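Local coordinates for protein putative transcription regulator (Lactobacillus plantarum WCFS1, PDB 3COL) that probably binds DNA as a dimeric transcription regulator of the TetR family, with a helix-turn-helix domain joined to a helical regulatory domain, at residues A20-A29 against D105-L116; K145-H155 against M188-D196. All coordinates share one frame; numbering follows the deposited sequence.

Contact 1: residues A20-A29 against D105-L116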
ATOM      1  N   ALA A  20       3.656 -11.861  14.339  1.00 16.07           N
ATOM      2  CA  ALA A  20       2.935 -11.538  13.131  1.00 15.37           C
ATOM      3  C   ALA A  20       1.466 -11.192  13.440  1.00 15.42           C
ATOM      4  O   ALA A  20       0.906 -10.248  12.856  1.00 15.34           O
ATOM      5  CB  ALA A  20       3.062 -12.673  12.113  1.00 15.49           C
ATOM      6  N   ALA A  21       0.859 -11.939  14.369  1.00 15.33           N
ATOM      7  CA  ALA A  21      -0.505 -11.656  14.846  1.00 15.13           C
ATOM      8  C   ALA A  21      -0.643 -10.293  15.503  1.00 15.44           C
ATOM      9  O   ALA A  21      -1.595  -9.576  15.258  1.00 15.31           O
ATOM     10  CB  ALA A  21      -0.998 -12.770  15.812  1.00 15.09           C
ATOM     11  N   ILE A  22       0.295  -9.959  16.377  1.00 16.30           N
ATOM     12  CA  ILE A  22       0.323  -8.640  17.031  1.00 16.52           C
ATOM     13  C   ILE A  22       0.455  -7.505  15.999  1.00 17.66           C
ATOM     14  O   ILE A  22      -0.286  -6.505  16.039  1.00 17.59           O
ATOM     15  CB  ILE A  22       1.484  -8.553  18.081  1.00 16.35           C
ATOM     16  CG1 ILE A  22       1.230  -9.520  19.247  1.00 15.46           C
ATOM     17  CG2 ILE A  22       1.649  -7.106  18.590  1.00 15.28           C
ATOM     18  CD1 ILE A  22       2.487  -9.771  20.124  1.00 15.64           C
ATOM     19  N   ILE A  23       1.390  -7.665  15.070  1.00 17.72           N
ATOM     20  CA  ILE A  23       1.524  -6.709  13.967  1.00 18.34           C
ATOM     21  C   ILE A  23       0.181  -6.488  13.250  1.00 18.76           C
ATOM     22  O   ILE A  23      -0.202  -5.350  12.992  1.00 18.12           O
ATOM     23  CB  ILE A  23       2.666  -7.121  12.975  1.00 18.27           C
ATOM     24  CG1 ILE A  23       4.034  -7.053  13.700  1.00 19.37           C
ATOM     25  CG2 ILE A  23       2.657  -6.242  11.690  1.00 17.03           C
ATOM     26  CD1 ILE A  23       5.240  -7.500  12.861  1.00 18.60           C
ATOM     27  N   LEU A  24      -0.543  -7.569  12.945  1.00 19.71           N
ATOM     28  CA  LEU A  24      -1.815  -7.433  12.238  1.00 20.55           C
ATOM     29  C   LEU A  24      -2.857  -6.707  13.091  1.00 21.66           C
ATOM     30  O   LEU A  24      -3.616  -5.897  12.569  1.00 21.61           O
ATOM     31  CB  LEU A  24      -2.334  -8.789  11.772  1.00 20.72           C
ATOM     32  CG  LEU A  24      -1.531  -9.492  10.672  1.00 20.88           C
ATOM     33  CD1 LEU A  24      -2.101 -10.880  10.436  1.00 19.67           C
ATOM     34  CD2 LEU A  24      -1.559  -8.689   9.375  1.00 22.03           C
ATOM     35  N   ALA A  25      -2.874  -6.991  14.394  1.00 22.13           N
ATOM     36  CA  ALA A  25      -3.833  -6.385  15.337  1.00 23.69           C
ATOM     37  C   ALA A  25      -3.443  -4.968  15.812  1.00 24.52           C
ATOM     38  O   ALA A  25      -4.302  -4.096  15.919  1.00 23.64           O
ATOM     39  CB  ALA A  25      -4.055  -7.302  16.553  1.00 22.88           C
ATOM     40  N   GLU A  26      -2.162  -4.752  16.125  1.00 25.59           N
ATOM     41  CA  GLU A  26      -1.753  -3.461  16.704  1.00 26.95           C
ATOM     42  C   GLU A  26      -0.643  -2.723  15.958  1.00 26.61           C
ATOM     43  O   GLU A  26      -0.199  -1.661  16.412  1.00 27.09           O
ATOM     44  CB  GLU A  26      -1.359  -3.600  18.169  1.00 27.53           C
ATOM     45  CG  GLU A  26      -2.283  -4.439  19.024  1.00 31.73           C
ATOM     46  CD  GLU A  26      -1.675  -4.701  20.388  1.00 37.74           C
ATOM     47  OE1 GLU A  26      -1.657  -5.873  20.837  1.00 40.50           O
ATOM     48  OE2 GLU A  26      -1.190  -3.726  21.005  1.00 39.14           O
ATOM     49  N   GLY A  27      -0.216  -3.255  14.813  1.00 25.84           N
ATOM     50  CA  GLY A  27       0.955  -2.723  14.131  1.00 24.87           C
ATOM     51  C   GLY A  27       2.258  -3.074  14.842  1.00 24.33           C
ATOM     52  O   GLY A  27       2.254  -3.624  15.954  1.00 24.77           O
ATOM     53  N   PRO A  28       3.395  -2.761  14.207  1.00 23.44           N
ATOM     54  CA  PRO A  28       4.694  -3.118  14.759  1.00 23.06           C
ATOM     55  C   PRO A  28       4.961  -2.493  16.131  1.00 22.30           C
ATOM     56  O   PRO A  28       5.580  -3.110  16.970  1.00 21.82           O
ATOM     57  CB  PRO A  28       5.676  -2.580  13.709  1.00 23.44           C
ATOM     58  CG  PRO A  28       4.899  -2.451  12.494  1.00 22.87           C
ATOM     59  CD  PRO A  28       3.533  -2.064  12.918  1.00 23.36           C
ATOM     60  N   ALA A  29       4.442  -1.294  16.363  1.00 22.37           N
ATOM     61  CA  ALA A  29       4.562  -0.630  17.664  1.00 22.38           C
ATOM     62  C   ALA A  29       3.941  -1.443  18.815  1.00 22.44           C
ATOM     63  O   ALA A  29       4.358  -1.308  19.962  1.00 22.91           O
ATOM     64  CB  ALA A  29       3.980   0.779  17.595  1.00 22.15           C
ATOM     65  N   ASP A 105      -1.929 -12.619   4.241  1.00 14.08           N
ATOM     66  CA  ASP A 105      -1.520 -11.579   5.185  1.00 14.86           C
ATOM     67  C   ASP A 105      -0.079 -11.152   5.022  1.00 14.03           C
ATOM     68  O   ASP A 105       0.359 -10.267   5.723  1.00 13.54           O
ATOM     69  CB  ASP A 105      -1.685 -12.046   6.650  1.00 15.13           C
ATOM     70  CG  ASP A 105      -3.137 -12.198   7.032  1.00 16.99           C
ATOM     71  OD1 ASP A 105      -3.957 -11.352   6.611  1.00 19.12           O
ATOM     72  OD2 ASP A 105      -3.440 -13.182   7.711  1.00 17.47           O
ATOM     73  N   SER A 106       0.662 -11.807   4.135  1.00 13.80           N
ATOM     74  CA  SER A 106       2.105 -11.586   4.091  1.00 12.86           C
ATOM     75  C   SER A 106       2.461 -10.174   3.659  1.00 13.18           C
ATOM     76  O   SER A 106       3.211  -9.468   4.336  1.00 13.11           O
ATOM     77  CB  SER A 106       2.786 -12.650   3.215  1.00 12.53           C
ATOM     78  OG  SER A 106       4.177 -12.615   3.430  1.00 11.03           O
ATOM     79  N   LEU A 107       1.865  -9.726   2.560  1.00 13.78           N
ATOM     80  CA  LEU A 107       2.150  -8.409   2.045  1.00 14.31           C
ATOM     81  C   LEU A 107       1.690  -7.346   3.019  1.00 14.47           C
ATOM     82  O   LEU A 107       2.344  -6.325   3.182  1.00 14.53           O
ATOM     83  CB  LEU A 107       1.506  -8.238   0.656  1.00 14.70           C
ATOM     84  CG  LEU A 107       2.370  -8.595  -0.561  1.00 15.48           C
ATOM     85  CD1 LEU A 107       2.788  -9.991  -0.517  1.00 20.04           C
ATOM     86  CD2 LEU A 107       1.618  -8.333  -1.892  1.00 15.02           C
ATOM     87  N   THR A 108       0.572  -7.595   3.696  1.00 14.38           N
ATOM     88  CA  THR A 108       0.076  -6.668   4.714  1.00 14.48           C
ATOM     89  C   THR A 108       1.110  -6.516   5.832  1.00 14.98           C
ATOM     90  O   THR A 108       1.404  -5.382   6.263  1.00 15.16           O
ATOM     91  CB  THR A 108      -1.274  -7.153   5.312  1.00 15.11           C
ATOM     92  OG1 THR A 108      -2.267  -7.176   4.277  1.00 14.78           O
ATOM     93  CG2 THR A 108      -1.754  -6.223   6.468  1.00 15.13           C
ATOM     94  N   ILE A 109       1.675  -7.644   6.280  1.00 15.22           N
ATOM     95  CA  ILE A 109       2.644  -7.633   7.380  1.00 14.78           C
ATOM     96  C   ILE A 109       3.892  -6.839   6.979  1.00 14.97           C
ATOM     97  O   ILE A 109       4.339  -5.976   7.742  1.00 14.49           O
ATOM     98  CB  ILE A 109       3.033  -9.073   7.794  1.00 15.52           C
ATOM     99  CG1 ILE A 109       1.876  -9.762   8.554  1.00 16.84           C
ATOM    100  CG2 ILE A 109       4.348  -9.099   8.641  1.00 14.28           C
ATOM    101  CD1 ILE A 109       1.959 -11.280   8.494  1.00 15.43           C
ATOM    102  N   ILE A 110       4.445  -7.169   5.801  1.00 15.47           N
ATOM    103  CA  ILE A 110       5.619  -6.498   5.212  1.00 15.92           C
ATOM    104  C   ILE A 110       5.373  -4.991   5.126  1.00 17.37           C
ATOM    105  O   ILE A 110       6.192  -4.194   5.566  1.00 17.36           O
ATOM    106  CB  ILE A 110       5.953  -7.054   3.803  1.00 15.92           C
ATOM    107  CG1 ILE A 110       6.476  -8.508   3.886  1.00 15.96           C
ATOM    108  CG2 ILE A 110       6.998  -6.144   3.021  1.00 14.78           C
ATOM    109  CD1 ILE A 110       6.473  -9.239   2.559  1.00 16.48           C
ATOM    110  N   GLN A 111       4.232  -4.618   4.544  1.00 18.42           N
ATOM    111  CA  GLN A 111       3.897  -3.228   4.331  1.00 18.97           C
ATOM    112  C   GLN A 111       3.864  -2.481   5.653  1.00 18.61           C
ATOM    113  O   GLN A 111       4.396  -1.354   5.769  1.00 18.63           O
ATOM    114  CB  GLN A 111       2.554  -3.136   3.603  1.00 19.99           C
ATOM    115  CG  GLN A 111       1.950  -1.733   3.626  1.00 23.78           C
ATOM    116  CD  GLN A 111       1.021  -1.520   2.459  1.00 29.97           C
ATOM    117  OE1 GLN A 111      -0.143  -1.953   2.482  1.00 32.44           O
ATOM    118  NE2 GLN A 111       1.525  -0.854   1.418  1.00 30.30           N
ATOM    119  N   GLN A 112       3.248  -3.093   6.661  0.50 18.41           N
ATOM    120  CA  GLN A 112       3.174  -2.484   7.993  0.50 18.40           C
ATOM    121  C   GLN A 112       4.544  -2.269   8.621  0.50 18.09           C
ATOM    122  O   GLN A 112       4.803  -1.209   9.193  0.50 17.85           O
ATOM    123  CB  GLN A 112       2.325  -3.337   8.942  0.50 19.19           C
ATOM    124  CG  GLN A 112       0.867  -2.929   9.024  0.50 19.82           C
ATOM    125  CD  GLN A 112       0.034  -3.930   9.793  0.50 20.24           C
ATOM    126  OE1 GLN A 112       0.007  -5.118   9.460  0.50 23.34           O
ATOM    127  NE2 GLN A 112      -0.672  -3.456  10.811  0.50 18.69           N
ATOM    128  N   ILE A 113       5.401  -3.285   8.543  1.00 17.82           N
ATOM    129  CA  ILE A 113       6.765  -3.181   9.088  1.00 17.99           C
ATOM    130  C   ILE A 113       7.536  -2.088   8.332  1.00 19.44           C
ATOM    131  O   ILE A 113       8.156  -1.232   8.950  1.00 18.79           O
ATOM    132  CB  ILE A 113       7.525  -4.525   9.047  1.00 15.94           C
ATOM    133  CG1 ILE A 113       6.795  -5.556   9.917  1.00 16.18           C
ATOM    134  CG2 ILE A 113       8.963  -4.321   9.547  1.00 15.61           C
ATOM    135  CD1 ILE A 113       7.392  -6.945   9.889  1.00 14.79           C
ATOM    136  N   LYS A 114       7.464  -2.115   7.001  1.00 21.65           N
ATOM    137  CA  LYS A 114       8.083  -1.080   6.174  1.00 24.43           C
ATOM    138  C   LYS A 114       7.626   0.347   6.512  1.00 25.94           C
ATOM    139  O   LYS A 114       8.451   1.265   6.627  1.00 26.73           O
ATOM    140  CB  LYS A 114       7.871  -1.397   4.697  1.00 24.81           C
ATOM    141  CG  LYS A 114       8.978  -2.224   4.111  1.00 26.72           C
ATOM    142  CD  LYS A 114       8.714  -2.537   2.652  1.00 29.66           C
ATOM    143  CE  LYS A 114      10.032  -2.447   1.847  1.00 35.01           C
ATOM    144  NZ  LYS A 114      10.037  -3.137   0.484  1.00 37.75           N
ATOM    145  N   ALA A 115       6.324   0.536   6.701  1.00 28.32           N
ATOM    146  CA  ALA A 115       5.770   1.845   7.103  1.00 30.90           C
ATOM    147  C   ALA A 115       6.390   2.406   8.385  1.00 33.00           C
ATOM    148  O   ALA A 115       6.601   3.612   8.494  1.00 33.12           O
ATOM    149  CB  ALA A 115       4.247   1.770   7.237  1.00 29.83           C
ATOM    150  N   LEU A 116       6.692   1.532   9.345  1.00 36.01           N
ATOM    151  CA  LEU A 116       7.240   1.948  10.645  1.00 39.28           C
ATOM    152  C   LEU A 116       8.752   2.240  10.630  1.00 41.67           C
ATOM    153  O   LEU A 116       9.244   3.088  11.403  1.00 41.71           O
ATOM    154  CB  LEU A 116       6.916   0.914  11.727  1.00 39.00           C
ATOM    155  CG  LEU A 116       7.131   1.376  13.166  1.00 39.92           C
ATOM    156  CD1 LEU A 116       5.792   1.733  13.808  1.00 40.55           C
ATOM    157  CD2 LEU A 116       7.876   0.312  13.985  1.00 40.10           C
TER
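A mostly apolar helix-to-helix contact joins the end of helix 11-26, with the turn that follows it, to helix 106-117, the two short segments crossing at 72° with axes 9.8 Å apart. L24 lies across the neighbouring helix: CD2 touches both I109 CG1 (3.7 Å) and T108 CG2, while CD1 lies against the carboxylate carbon of D105. With CG anti to its carbonyl carbon (chi1 -68°), the L24 branch is carried to that helix although its CB does not aim there. Cut back to an alanine, this position is likely to open a gap beside I109 and T108 and leave D105 CG without its apolar neighbour. The hydroxyl of T108 turns to H164 of helix 152-171. Deeper in, I23 sends two branches different ways: CD1 meets I113 CD1 at 3.7 Å, the side chains crossing at about a right angle, and CG2 lies alongside the amide of Q112, 3.6 Å from OE1 in the conformer described. In that conformer Q112 NE2 comes 2.9 Å from I23 O. I23 O accepts the helical bond from G27 N. In the TetR family this is where the N-terminal helix-turn-helix domain meets the C-terminal regulatory domain, consistent with a route by which ligand binding could reach the DNA-binding part. G27, with positive phi, ends the helix and leads into P28, whose CB points toward helix 106-117; P28 CG lies 3.5 Å from Q112 O and P28 CB 3.6 Å from L116 CD2. L116 also packs on A25 of the second subunit.

Contact 2: residues K145-H155 against M188-D196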
ATOM      1  N   LYS A 145      14.741  -0.010 -22.809  1.00 17.49           N
ATOM      2  CA  LYS A 145      13.494   0.650 -23.141  1.00 17.75           C
ATOM      3  C   LYS A 145      12.300  -0.317 -23.268  1.00 15.83           C
ATOM      4  O   LYS A 145      11.365  -0.074 -24.029  1.00 16.17           O
ATOM      5  CB  LYS A 145      13.660   1.588 -24.349  1.00 19.51           C
ATOM      6  CG  LYS A 145      14.609   2.777 -24.055  1.00 22.04           C
ATOM      7  CD  LYS A 145      14.257   4.029 -24.894  1.00 27.65           C
ATOM      8  CE  LYS A 145      15.151   5.241 -24.566  1.00 27.03           C
ATOM      9  NZ  LYS A 145      15.389   6.119 -25.800  1.00 30.45           N
ATOM     10  N   VAL A 146      12.352  -1.390 -22.486  1.00 12.06           N
ATOM     11  CA  VAL A 146      11.269  -2.358 -22.401  1.00 10.95           C
ATOM     12  C   VAL A 146      10.195  -1.880 -21.426  1.00  9.15           C
ATOM     13  O   VAL A 146       8.990  -2.022 -21.687  1.00 10.00           O
ATOM     14  CB  VAL A 146      11.828  -3.728 -22.003  1.00 10.93           C
ATOM     15  CG1 VAL A 146      10.740  -4.674 -21.590  1.00 11.03           C
ATOM     16  CG2 VAL A 146      12.626  -4.324 -23.208  1.00 11.13           C
ATOM     17  N   ILE A 147      10.608  -1.331 -20.289  1.00  6.38           N
ATOM     18  CA  ILE A 147       9.634  -0.723 -19.374  1.00  4.05           C
ATOM     19  C   ILE A 147       9.947   0.776 -19.232  1.00  4.75           C
ATOM     20  O   ILE A 147      11.040   1.233 -19.641  1.00  4.34           O
ATOM     21  CB  ILE A 147       9.586  -1.458 -18.010  1.00  3.42           C
ATOM     22  CG1 ILE A 147      10.897  -1.221 -17.239  1.00  3.66           C
ATOM     23  CG2 ILE A 147       9.196  -2.942 -18.219  1.00  2.00           C
ATOM     24  CD1 ILE A 147      11.025  -1.951 -15.868  1.00  2.64           C
ATOM     25  N   LYS A 148       8.989   1.530 -18.705  1.00  3.71           N
ATOM     26  CA  LYS A 148       9.067   2.986 -18.613  1.00  4.76           C
ATOM     27  C   LYS A 148      10.299   3.541 -17.889  1.00  3.71           C
ATOM     28  O   LYS A 148      10.783   2.953 -16.915  1.00  2.74           O
ATOM     29  CB  LYS A 148       7.804   3.523 -17.934  1.00  4.07           C
ATOM     30  CG  LYS A 148       6.519   3.302 -18.777  1.00  5.55           C
ATOM     31  CD  LYS A 148       5.295   3.973 -18.132  1.00  5.07           C
ATOM     32  CE  LYS A 148       4.067   3.968 -19.041  1.00  2.00           C
ATOM     33  NZ  LYS A 148       3.539   2.543 -19.135  1.00  2.11           N
ATOM     34  N   GLN A 149      10.801   4.686 -18.355  1.00  3.52           N
ATOM     35  CA  GLN A 149      11.924   5.356 -17.671  1.00  4.58           C
ATOM     36  C   GLN A 149      11.415   5.992 -16.393  1.00  3.83           C
ATOM     37  O   GLN A 149      11.311   7.209 -16.294  1.00  4.69           O
ATOM     38  CB  GLN A 149      12.576   6.446 -18.566  1.00  4.77           C
ATOM     39  CG  GLN A 149      13.040   5.939 -19.912  1.00 11.37           C
ATOM     40  CD  GLN A 149      14.118   4.883 -19.785  1.00 17.99           C
ATOM     41  OE1 GLN A 149      14.009   3.805 -20.378  1.00 19.39           O
ATOM     42  NE2 GLN A 149      15.154   5.171 -18.972  1.00 17.25           N
ATOM     43  N   LEU A 150      11.023   5.165 -15.427  1.00  4.06           N
ATOM     44  CA  LEU A 150      10.537   5.642 -14.164  1.00  2.99           C
ATOM     45  C   LEU A 150      11.298   4.893 -13.087  1.00  3.08           C
ATOM     46  O   LEU A 150      11.887   3.838 -13.359  1.00  2.00           O
ATOM     47  CB  LEU A 150       9.028   5.351 -14.024  1.00  4.00           C
ATOM     48  CG  LEU A 150       8.066   6.211 -14.876  1.00  4.57           C
ATOM     49  CD1 LEU A 150       6.650   5.671 -14.793  1.00  3.60           C
ATOM     50  CD2 LEU A 150       8.122   7.688 -14.447  1.00  3.05           C
ATOM     51  N   PRO A 151      11.253   5.413 -11.850  1.00  2.95           N
ATOM     52  CA  PRO A 151      12.011   4.787 -10.783  1.00  3.03           C
ATOM     53  C   PRO A 151      11.609   3.347 -10.554  1.00  2.66           C
ATOM     54  O   PRO A 151      10.430   2.950 -10.701  1.00  2.00           O
ATOM     55  CB  PRO A 151      11.691   5.634  -9.541  1.00  2.25           C
ATOM     56  CG  PRO A 151      11.148   6.920 -10.066  1.00  5.11           C
ATOM     57  CD  PRO A 151      10.504   6.606 -11.381  1.00  3.59           C
ATOM     58  N   VAL A 152      12.615   2.563 -10.187  1.00  3.12           N
ATOM     59  CA  VAL A 152      12.390   1.171  -9.860  1.00  3.43           C
ATOM     60  C   VAL A 152      11.298   1.043  -8.800  1.00  2.09           C
ATOM     61  O   VAL A 152      10.534   0.111  -8.837  1.00  2.00           O
ATOM     62  CB  VAL A 152      13.686   0.520  -9.400  1.00  3.53           C
ATOM     63  CG1 VAL A 152      13.393  -0.866  -8.831  1.00  5.48           C
ATOM     64  CG2 VAL A 152      14.641   0.454 -10.570  1.00  4.56           C
ATOM     65  N   SER A 153      11.222   1.993  -7.872  1.00  2.11           N
ATOM     66  CA  SER A 153      10.254   1.906  -6.762  1.00  2.00           C
ATOM     67  C   SER A 153       8.821   2.047  -7.279  1.00  2.05           C
ATOM     68  O   SER A 153       7.886   1.513  -6.664  1.00  2.00           O
ATOM     69  CB  SER A 153      10.535   2.991  -5.688  1.00  2.00           C
ATOM     70  OG  SER A 153      10.507   4.286  -6.276  1.00  2.00           O
ATOM     71  N   LEU A 154       8.645   2.769  -8.398  1.00  2.00           N
ATOM     72  CA  LEU A 154       7.313   2.909  -9.001  1.00  2.00           C
ATOM     73  C   LEU A 154       6.821   1.638  -9.699  1.00  2.00           C
ATOM     74  O   LEU A 154       5.647   1.277  -9.600  1.00  2.00           O
ATOM     75  CB  LEU A 154       7.232   4.082  -9.984  1.00  2.02           C
ATOM     76  CG  LEU A 154       7.282   5.545  -9.521  1.00  6.28           C
ATOM     77  CD1 LEU A 154       6.371   6.470 -10.377  1.00  7.79           C
ATOM     78  CD2 LEU A 154       6.947   5.691  -8.140  1.00  6.10           C
ATOM     79  N   HIS A 155       7.726   0.983 -10.414  1.00  2.00           N
ATOM     80  CA  HIS A 155       7.507  -0.341 -10.985  1.00  2.59           C
ATOM     81  C   HIS A 155       7.218  -1.416  -9.929  1.00  3.78           C
ATOM     82  O   HIS A 155       6.223  -2.154 -10.046  1.00  3.00           O
ATOM     83  CB  HIS A 155       8.711  -0.736 -11.831  1.00  2.02           C
ATOM     84  CG  HIS A 155       8.775  -0.010 -13.143  1.00  2.12           C
ATOM     85  ND1 HIS A 155       9.748   0.931 -13.441  1.00  6.06           N
ATOM     86  CD2 HIS A 155       7.977  -0.082 -14.227  1.00  2.00           C
ATOM     87  CE1 HIS A 155       9.541   1.405 -14.663  1.00  2.00           C
ATOM     88  NE2 HIS A 155       8.474   0.796 -15.158  1.00  3.12           N
HETATM   89  N   MSE A 188      -3.264  -5.106 -16.218  1.00  4.99           N
HETATM   90  CA  MSE A 188      -3.120  -3.776 -15.585  1.00  5.80           C
HETATM   91  C   MSE A 188      -1.643  -3.475 -15.185  1.00  4.76           C
HETATM   92  O   MSE A 188      -1.105  -2.416 -15.500  1.00  4.82           O
HETATM   93  CB  MSE A 188      -4.045  -3.631 -14.379  1.00  4.44           C
HETATM   94  CG  MSE A 188      -3.556  -2.501 -13.424  1.00  7.54           C
HETATM   95 SE   MSE A 188      -4.834  -2.178 -11.997  0.80  8.94          SE
HETATM   96  CE  MSE A 188      -6.142  -1.047 -12.878  1.00  6.13           C
ATOM     97  N   ILE A 189      -0.993  -4.426 -14.512  1.00  4.69           N
ATOM     98  CA  ILE A 189       0.386  -4.246 -14.021  1.00  3.87           C
ATOM     99  C   ILE A 189       1.386  -4.075 -15.156  1.00  4.00           C
ATOM    100  O   ILE A 189       2.233  -3.195 -15.105  1.00  3.18           O
ATOM    101  CB  ILE A 189       0.802  -5.425 -13.120  1.00  4.29           C
ATOM    102  CG1 ILE A 189      -0.049  -5.449 -11.828  1.00  3.68           C
ATOM    103  CG2 ILE A 189       2.324  -5.422 -12.857  1.00  6.20           C
ATOM    104  CD1 ILE A 189       0.090  -6.755 -11.058  1.00  3.62           C
ATOM    105  N   TRP A 190       1.273  -4.924 -16.181  1.00  3.89           N
ATOM    106  CA  TRP A 190       2.185  -4.874 -17.331  1.00  4.07           C
ATOM    107  C   TRP A 190       1.987  -3.621 -18.182  1.00  3.58           C
ATOM    108  O   TRP A 190       2.964  -3.009 -18.609  1.00  3.71           O
ATOM    109  CB  TRP A 190       2.088  -6.168 -18.210  1.00  3.71           C
ATOM    110  CG  TRP A 190       3.071  -6.196 -19.407  1.00  2.27           C
ATOM    111  CD1 TRP A 190       2.746  -6.330 -20.739  1.00  4.12           C
ATOM    112  CD2 TRP A 190       4.517  -6.069 -19.367  1.00  4.06           C
ATOM    113  NE1 TRP A 190       3.880  -6.303 -21.505  1.00  3.98           N
ATOM    114  CE2 TRP A 190       4.976  -6.127 -20.702  1.00  2.32           C
ATOM    115  CE3 TRP A 190       5.459  -5.879 -18.329  1.00  3.39           C
ATOM    116  CZ2 TRP A 190       6.342  -6.039 -21.032  1.00  6.32           C
ATOM    117  CZ3 TRP A 190       6.803  -5.778 -18.650  1.00  4.82           C
ATOM    118  CH2 TRP A 190       7.242  -5.853 -19.992  1.00  3.11           C
ATOM    119  N   ASP A 191       0.736  -3.259 -18.472  1.00  3.65           N
ATOM    120  CA  ASP A 191       0.450  -1.935 -19.100  1.00  3.37           C
ATOM    121  C   ASP A 191       1.079  -0.758 -18.320  1.00  3.73           C
ATOM    122  O   ASP A 191       1.665   0.167 -18.921  1.00  2.56           O
ATOM    123  CB  ASP A 191      -1.062  -1.682 -19.253  1.00  2.79           C
ATOM    124  CG  ASP A 191      -1.696  -2.571 -20.311  1.00  3.42           C
ATOM    125  OD1 ASP A 191      -0.937  -3.268 -21.003  1.00  3.28           O
ATOM    126  OD2 ASP A 191      -2.943  -2.577 -20.450  1.00  2.91           O
ATOM    127  N   ALA A 192       0.905  -0.779 -16.997  1.00  3.20           N
ATOM    128  CA  ALA A 192       1.477   0.277 -16.107  1.00  3.15           C
ATOM    129  C   ALA A 192       2.982   0.366 -16.335  1.00  3.82           C
ATOM    130  O   ALA A 192       3.496   1.434 -16.552  1.00  4.62           O
ATOM    131  CB  ALA A 192       1.224  -0.051 -14.679  1.00  2.39           C
HETATM  132  N   MSE A 193       3.666  -0.776 -16.316  1.00  4.45           N
HETATM  133  CA  MSE A 193       5.135  -0.830 -16.444  1.00  6.49           C
HETATM  134  C   MSE A 193       5.708  -0.588 -17.855  1.00  6.64           C
HETATM  135  O   MSE A 193       6.756   0.025 -17.998  1.00  7.26           O
HETATM  136  CB  MSE A 193       5.660  -2.208 -15.977  1.00  5.90           C
HETATM  137  CG  MSE A 193       5.326  -2.591 -14.514  1.00  3.04           C
HETATM  138 SE   MSE A 193       5.886  -4.392 -14.124  0.70  8.34          SE
HETATM  139  CE  MSE A 193       7.817  -4.148 -13.899  1.00  3.49           C
ATOM    140  N   LYS A 194       5.077  -1.141 -18.877  1.00  7.67           N
ATOM    141  CA  LYS A 194       5.739  -1.275 -20.171  1.00  7.79           C
ATOM    142  C   LYS A 194       5.916   0.040 -20.905  1.00  7.32           C
ATOM    143  O   LYS A 194       5.131   0.967 -20.743  1.00  6.14           O
ATOM    144  CB  LYS A 194       5.081  -2.343 -21.055  1.00  7.52           C
ATOM    145  CG  LYS A 194       3.825  -1.908 -21.771  1.00 10.94           C
ATOM    146  CD  LYS A 194       3.368  -2.994 -22.745  1.00 13.76           C
ATOM    147  CE  LYS A 194       1.866  -2.930 -22.962  1.00 15.51           C
ATOM    148  NZ  LYS A 194       1.591  -1.702 -23.733  1.00 18.76           N
ATOM    149  N   GLN A 195       6.983   0.112 -21.698  1.00  9.33           N
ATOM    150  CA  GLN A 195       7.378   1.343 -22.356  1.00 12.08           C
ATOM    151  C   GLN A 195       6.374   1.694 -23.481  1.00 13.91           C
ATOM    152  O   GLN A 195       6.082   0.865 -24.329  1.00 14.06           O
ATOM    153  CB  GLN A 195       8.807   1.197 -22.850  1.00 12.89           C
ATOM    154  CG  GLN A 195       9.240   2.196 -23.924  1.00 15.10           C
ATOM    155  CD  GLN A 195       9.391   3.603 -23.368  1.00 18.66           C
ATOM    156  OE1 GLN A 195      10.102   3.828 -22.378  1.00 19.03           O
ATOM    157  NE2 GLN A 195       8.737   4.563 -24.021  1.00 20.70           N
ATOM    158  N   ASP A 196       5.877   2.939 -23.443  1.00 16.98           N
ATOM    159  CA  ASP A 196       4.654   3.458 -24.121  1.00 17.93           C
ATOM    160  C   ASP A 196       3.354   3.327 -23.277  1.00 18.64           C
ATOM    161  O   ASP A 196       2.796   2.227 -23.199  1.00 17.85           O
ATOM    162  CB  ASP A 196       4.461   2.822 -25.469  1.00 19.18           C
ATOM    163  CG  ASP A 196       5.475   3.300 -26.492  1.00 21.94           C
ATOM    164  OD1 ASP A 196       5.149   3.205 -27.688  1.00 24.99           O
ATOM    165  OD2 ASP A 196       6.574   3.760 -26.103  1.00 23.03           O
ATOM    166  OXT ASP A 196       2.819   4.287 -22.676  1.00 17.71           O
TER
HETATM  167  O   HOH W   1       9.577   6.077 -20.519  1.00 11.61           O
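K148 runs its chain alongside the end of helix 182-193 and gives NZ to two backbone carbonyls, A192 O and K194 O, each at 2.8 Å. A bend at the last torsion (chi4 71°) turns the ammonium group onto them; D191 of the second subunit adds a salt bridge. This lysine thus ties carbonyls at the helix end to the partner chain. Its backbone N bonds M193 O at 2.8 Å, and H155 NE2 adds a weak bond to the same oxygen, which lies near the ring plane at the imidazole edge. I147 CD1 covers one face of the H155 ring, 3.7 Å above its plane and over its centre, while M193 CB and CG press on CD2. I147 CG2 touches W190 CZ3 at 3.7 Å, and V146 CG1 lies at the edge of that indole, whose face carries K194 CB. Against this close packing, the side of K145, Q149 and D196 is looser and exposed. There Q195 OE1 reaches Q149 N through a water, and Q195 NE2 bonds D196 OD2 in its own amide plane, at 3.1 Å. Q195 N to V146 O, 2.9 Å, completes the backbone pairing around I147 and K194. The arrangement is a single beta bridge between the loop before helix 152-171 and the C-terminal tail, within the helical regulatory domain of a TetR-type dimer.

Contact 1 and contact 2 lie on opposite sides of the chain's centre, with centres about 28 Å apart, and share no atoms in touch. Both are partly buried. Contact 1 sits nearer the middle, about 11 Å from the chain centre against about 19 Å, and joins the probable DNA-binding part to the regulatory part by branched apolar side chains between two helices. Contact 2 works within the regulatory part, where loop and chain end meet through backbone hydrogen bonds and a lysine. Helix 152-171 is common ground: it begins in contact 2, and its H164 is hydrogen-bonded to the T108 hydroxyl of contact 1. Each also touches the second subunit, by packing at 20-29/105-116 and additionally by salt bridges at 145-155/188-196.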